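Local coordinates for hypothetical protein (Caulobacter vibrioides, PDB 2QAS), which is an SspB-family adaptor that probably delivers ssrA-tagged proteins to the ClpX unfoldase for degradation, at residues A[26-38]-A[76-90]. Numbering follows the deposited sequence.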
# COMPACT_ATOMS: atom_id res chain seq x y z
N GLY A 26 -1.11 -1.27 4.96
CA GLY A 26 -1.27 -2.64 4.51
C GLY A 26 -0.05 -3.51 4.73
O GLY A 26 -0.15 -4.74 4.73
N VAL A 27 1.12 -2.89 4.90
CA VAL A 27 2.34 -3.66 5.14
C VAL A 27 2.27 -4.22 6.57
O VAL A 27 2.74 -5.32 6.84
CB VAL A 27 3.61 -2.78 5.01
CG1 VAL A 27 4.84 -3.57 5.44
CG2 VAL A 27 3.78 -2.33 3.57
N VAL A 28 1.68 -3.44 7.47
CA VAL A 28 1.53 -3.88 8.85
C VAL A 28 0.64 -5.11 8.86
O VAL A 28 0.95 -6.12 9.48
CB VAL A 28 0.90 -2.77 9.71
CG1 VAL A 28 0.68 -3.28 11.12
CG2 VAL A 28 1.81 -1.54 9.70
N LYS A 29 -0.48 -5.02 8.15
CA LYS A 29 -1.41 -6.13 8.07
C LYS A 29 -0.77 -7.37 7.48
O LYS A 29 -1.00 -8.49 7.94
CB LYS A 29 -2.60 -5.73 7.23
CG LYS A 29 -3.49 -6.87 6.81
CD LYS A 29 -4.67 -6.29 6.09
CE LYS A 29 -5.54 -7.36 5.49
NZ LYS A 29 -6.55 -6.70 4.62
N ALA A 30 0.04 -7.19 6.45
CA ALA A 30 0.69 -8.33 5.83
C ALA A 30 1.75 -8.92 6.76
O ALA A 30 1.95 -10.14 6.78
CB ALA A 30 1.31 -7.93 4.51
N ALA A 31 2.44 -8.07 7.52
CA ALA A 31 3.45 -8.52 8.47
C ALA A 31 2.79 -9.29 9.62
O ALA A 31 3.32 -10.30 10.09
CB ALA A 31 4.22 -7.32 9.02
N LEU A 32 1.63 -8.82 10.06
CA LEU A 32 0.91 -9.50 11.13
C LEU A 32 0.35 -10.85 10.69
O LEU A 32 0.06 -11.70 11.52
CB LEU A 32 -0.23 -8.61 11.67
CG LEU A 32 0.25 -7.39 12.48
CD1 LEU A 32 -0.91 -6.53 12.89
CD2 LEU A 32 1.00 -7.86 13.70
N LYS A 33 0.19 -11.06 9.38
CA LYS A 33 -0.32 -12.34 8.90
C LYS A 33 0.80 -13.37 8.90
O LYS A 33 0.56 -14.56 9.08
CB LYS A 33 -0.93 -12.22 7.50
CG LYS A 33 -2.31 -11.57 7.52
CD LYS A 33 -3.02 -11.63 6.18
CE LYS A 33 -4.46 -11.10 6.31
NZ LYS A 33 -5.25 -11.18 5.04
N LYS A 34 2.02 -12.91 8.69
CA LYS A 34 3.16 -13.82 8.73
C LYS A 34 3.43 -14.17 10.19
O LYS A 34 3.87 -15.28 10.50
CB LYS A 34 4.40 -13.16 8.10
CG LYS A 34 4.25 -12.84 6.63
CD LYS A 34 5.56 -12.36 6.03
CE LYS A 34 5.42 -12.05 4.55
NZ LYS A 34 6.75 -11.74 3.92
N ALA A 35 3.17 -13.22 11.08
CA ALA A 35 3.39 -13.43 12.51
C ALA A 35 2.31 -14.33 13.10
O ALA A 35 2.52 -14.99 14.11
CB ALA A 35 3.40 -12.09 13.24
N ALA A 36 1.14 -14.34 12.46
CA ALA A 36 0.04 -15.16 12.93
C ALA A 36 0.16 -16.58 12.39
O ALA A 36 -0.56 -17.47 12.81
CB ALA A 36 -1.28 -14.55 12.50
N ALA A 37 1.08 -16.77 11.45
CA ALA A 37 1.31 -18.08 10.86
C ALA A 37 1.86 -19.04 11.90
O ALA A 37 2.72 -18.68 12.70
CB ALA A 37 2.28 -17.97 9.68
N PRO A 38 1.37 -20.29 11.90
CA PRO A 38 1.87 -21.27 12.88
C PRO A 38 3.40 -21.32 12.87
O PRO A 38 4.02 -21.65 11.85
CB PRO A 38 1.22 -22.58 12.42
CG PRO A 38 1.06 -22.37 10.93
CD PRO A 38 0.56 -20.95 10.86
N LEU A 76 5.62 -7.46 19.78
CA LEU A 76 5.24 -8.82 19.43
C LEU A 76 6.54 -9.58 19.20
O LEU A 76 7.13 -9.50 18.13
CB LEU A 76 4.38 -8.83 18.16
CG LEU A 76 3.06 -8.07 18.28
CD1 LEU A 76 2.32 -8.11 16.97
CD2 LEU A 76 2.22 -8.68 19.40
N GLN A 77 6.98 -10.29 20.22
CA GLN A 77 8.24 -11.01 20.14
C GLN A 77 8.20 -12.29 20.97
O GLN A 77 7.99 -13.38 20.44
CB GLN A 77 9.36 -10.08 20.60
CG GLN A 77 10.78 -10.66 20.65
CD GLN A 77 11.85 -9.59 20.95
OE1 GLN A 77 11.70 -8.78 21.88
NE2 GLN A 77 12.91 -9.59 20.16
N HIS A 78 8.39 -12.14 22.28
CA HIS A 78 8.41 -13.28 23.19
C HIS A 78 7.10 -13.57 23.89
O HIS A 78 6.90 -14.69 24.34
CB HIS A 78 9.47 -13.06 24.28
CG HIS A 78 10.84 -12.81 23.75
ND1 HIS A 78 11.54 -11.65 24.02
CD2 HIS A 78 11.63 -13.55 22.94
CE1 HIS A 78 12.70 -11.69 23.40
NE2 HIS A 78 12.79 -12.83 22.73
N GLN A 79 6.22 -12.58 23.98
CA GLN A 79 4.98 -12.81 24.72
C GLN A 79 3.68 -12.31 24.10
O GLN A 79 3.21 -11.21 24.40
CB GLN A 79 5.13 -12.24 26.13
CG GLN A 79 6.21 -12.96 26.96
CD GLN A 79 6.29 -12.46 28.39
OE1 GLN A 79 5.29 -12.41 29.09
NE2 GLN A 79 7.49 -12.08 28.82
N TYR A 80 3.12 -13.13 23.22
CA TYR A 80 1.86 -12.83 22.57
C TYR A 80 1.22 -14.14 22.14
O TYR A 80 1.89 -15.08 21.70
CB TYR A 80 2.02 -11.90 21.38
CG TYR A 80 2.70 -12.49 20.18
CD1 TYR A 80 4.08 -12.48 20.05
CD2 TYR A 80 1.95 -13.00 19.12
CE1 TYR A 80 4.71 -12.94 18.89
CE2 TYR A 80 2.55 -13.45 17.96
CZ TYR A 80 3.93 -13.42 17.84
OH TYR A 80 4.54 -13.86 16.68
N TRP A 81 -0.09 -14.20 22.26
CA TRP A 81 -0.82 -15.40 21.95
C TRP A 81 -2.02 -15.09 21.12
O TRP A 81 -2.53 -13.96 21.14
CB TRP A 81 -1.28 -16.05 23.26
CG TRP A 81 -0.15 -16.49 24.13
CD1 TRP A 81 0.45 -17.71 24.13
CD2 TRP A 81 0.59 -15.67 25.05
NE1 TRP A 81 1.53 -17.71 24.99
CE2 TRP A 81 1.64 -16.47 25.56
CE3 TRP A 81 0.48 -14.34 25.48
CZ2 TRP A 81 2.57 -15.99 26.49
CZ3 TRP A 81 1.41 -13.86 26.41
CH2 TRP A 81 2.44 -14.68 26.91
N ASP A 82 -2.47 -16.10 20.37
CA ASP A 82 -3.65 -16.00 19.54
C ASP A 82 -3.77 -14.72 18.72
O ASP A 82 -4.79 -14.03 18.76
CB ASP A 82 -4.87 -16.17 20.44
CG ASP A 82 -4.78 -17.45 21.29
OD1 ASP A 82 -4.69 -18.56 20.70
OD2 ASP A 82 -4.78 -17.34 22.54
N LEU A 83 -2.71 -14.39 17.98
CA LEU A 83 -2.73 -13.22 17.12
C LEU A 83 -3.73 -13.53 16.00
O LEU A 83 -3.57 -14.51 15.27
CB LEU A 83 -1.34 -12.99 16.54
CG LEU A 83 -1.22 -11.89 15.48
CD1 LEU A 83 -1.71 -10.58 16.04
CD2 LEU A 83 0.22 -11.79 15.05
N ALA A 84 -4.76 -12.70 15.88
CA ALA A 84 -5.79 -12.89 14.86
C ALA A 84 -5.92 -11.63 14.02
O ALA A 84 -6.67 -10.72 14.37
CB ALA A 84 -7.12 -13.22 15.50
N PRO A 85 -5.18 -11.55 12.91
CA PRO A 85 -5.23 -10.38 12.03
C PRO A 85 -6.35 -10.42 11.00
O PRO A 85 -6.23 -11.06 9.96
CB PRO A 85 -3.84 -10.36 11.40
CG PRO A 85 -3.52 -11.80 11.28
CD PRO A 85 -4.02 -12.40 12.58
N GLY A 86 -7.45 -9.73 11.31
CA GLY A 86 -8.58 -9.67 10.40
C GLY A 86 -8.22 -8.79 9.22
O GLY A 86 -7.07 -8.38 9.08
N GLU A 87 -9.19 -8.47 8.37
CA GLU A 87 -8.89 -7.63 7.21
C GLU A 87 -8.89 -6.14 7.55
O GLU A 87 -8.21 -5.37 6.88
CB GLU A 87 -9.85 -7.94 6.05
CG GLU A 87 -9.76 -9.39 5.49
CD GLU A 87 -8.52 -9.67 4.60
OE1 GLU A 87 -8.29 -10.85 4.25
OE2 GLU A 87 -7.79 -8.73 4.25
N THR A 88 -9.62 -5.75 8.59
CA THR A 88 -9.66 -4.34 8.97
C THR A 88 -9.05 -4.02 10.34
O THR A 88 -8.80 -2.86 10.67
CB THR A 88 -11.11 -3.82 8.95
OG1 THR A 88 -11.93 -4.62 9.81
CG2 THR A 88 -11.66 -3.87 7.53
N PHE A 89 -8.81 -5.05 11.15
CA PHE A 89 -8.24 -4.86 12.48
C PHE A 89 -7.64 -6.18 12.97
O PHE A 89 -7.95 -7.24 12.42
CB PHE A 89 -9.32 -4.41 13.46
CG PHE A 89 -10.23 -5.52 13.88
CD1 PHE A 89 -9.92 -6.31 14.98
CD2 PHE A 89 -11.37 -5.81 13.14
CE1 PHE A 89 -10.73 -7.39 15.33
CE2 PHE A 89 -12.19 -6.88 13.48
CZ PHE A 89 -11.86 -7.68 14.58
N PHE A 90 -6.78 -6.11 13.98
CA PHE A 90 -6.19 -7.33 14.54
C PHE A 90 -6.40 -7.38 16.05
O PHE A 90 -6.53 -6.33 16.70
CB PHE A 90 -4.69 -7.43 14.22
CG PHE A 90 -3.83 -6.41 14.94
CD1 PHE A 90 -3.66 -5.13 14.42
CD2 PHE A 90 -3.18 -6.74 16.13
CE1 PHE A 90 -2.85 -4.19 15.06
CE2 PHE A 90 -2.36 -5.81 16.78
CZ PHE A 90 -2.19 -4.53 16.25
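Leu32 and Phe90 meet through a CH-pi contact: CD1 of Leu32 stands 3.6 Å from the centroid of the Phe90 ring, 18° off its normal, so the methyl lies over the face. The other Leu32 methyl, CD2, packs at 3.5 Å on CD1 of Leu76, the two side chains crossing at about a right angle. CG of Leu32 stands anti to the carbonyl carbon (chi1 -70°), which carries the fork toward 76-90, where its methyls take different partners, while CB rests on CB of Pro85.

Near the C-terminal end of the helical segment two alanines face the strand: CB of Ala36 touches CD of Pro85 at 3.5 Å, and CB of Ala35 meets CD2 of Leu83 at 3.7 Å. The axes of helix 26-35 and strand 81-85 approach to 8.0 Å and run roughly antiparallel, at 143°. Strand 81-85 pairs with strand 89-96 as a beta hairpin, one edge of a three-stranded antiparallel sheet within this chain; Leu83 and Pro85 point their CB atoms at the helix, Ala84 away. Val28 and Ala31 touch Phe113 of the four-stranded sheet, and Val27 and Ala30 pack on Ala23 and Met19 of the second subunit.

Polar contacts flank this apolar patch. At the hairpin turn the Glu87 chain bends at chi2, bringing its carboxylate to two extended lysines in salt bridges: OE2 with Lys29 NZ, modelled doubtfully close, and OE1, more weakly, with Lys33 NZ at 3.2 Å. Lys29 NZ also donates to Glu87 O at 3.1 Å, approaching a lone pair within the carbonyl plane. Tyr80 OH makes a weak, long hydrogen bond of 3.5 Å to Ala35 O, which sits at the ring edge.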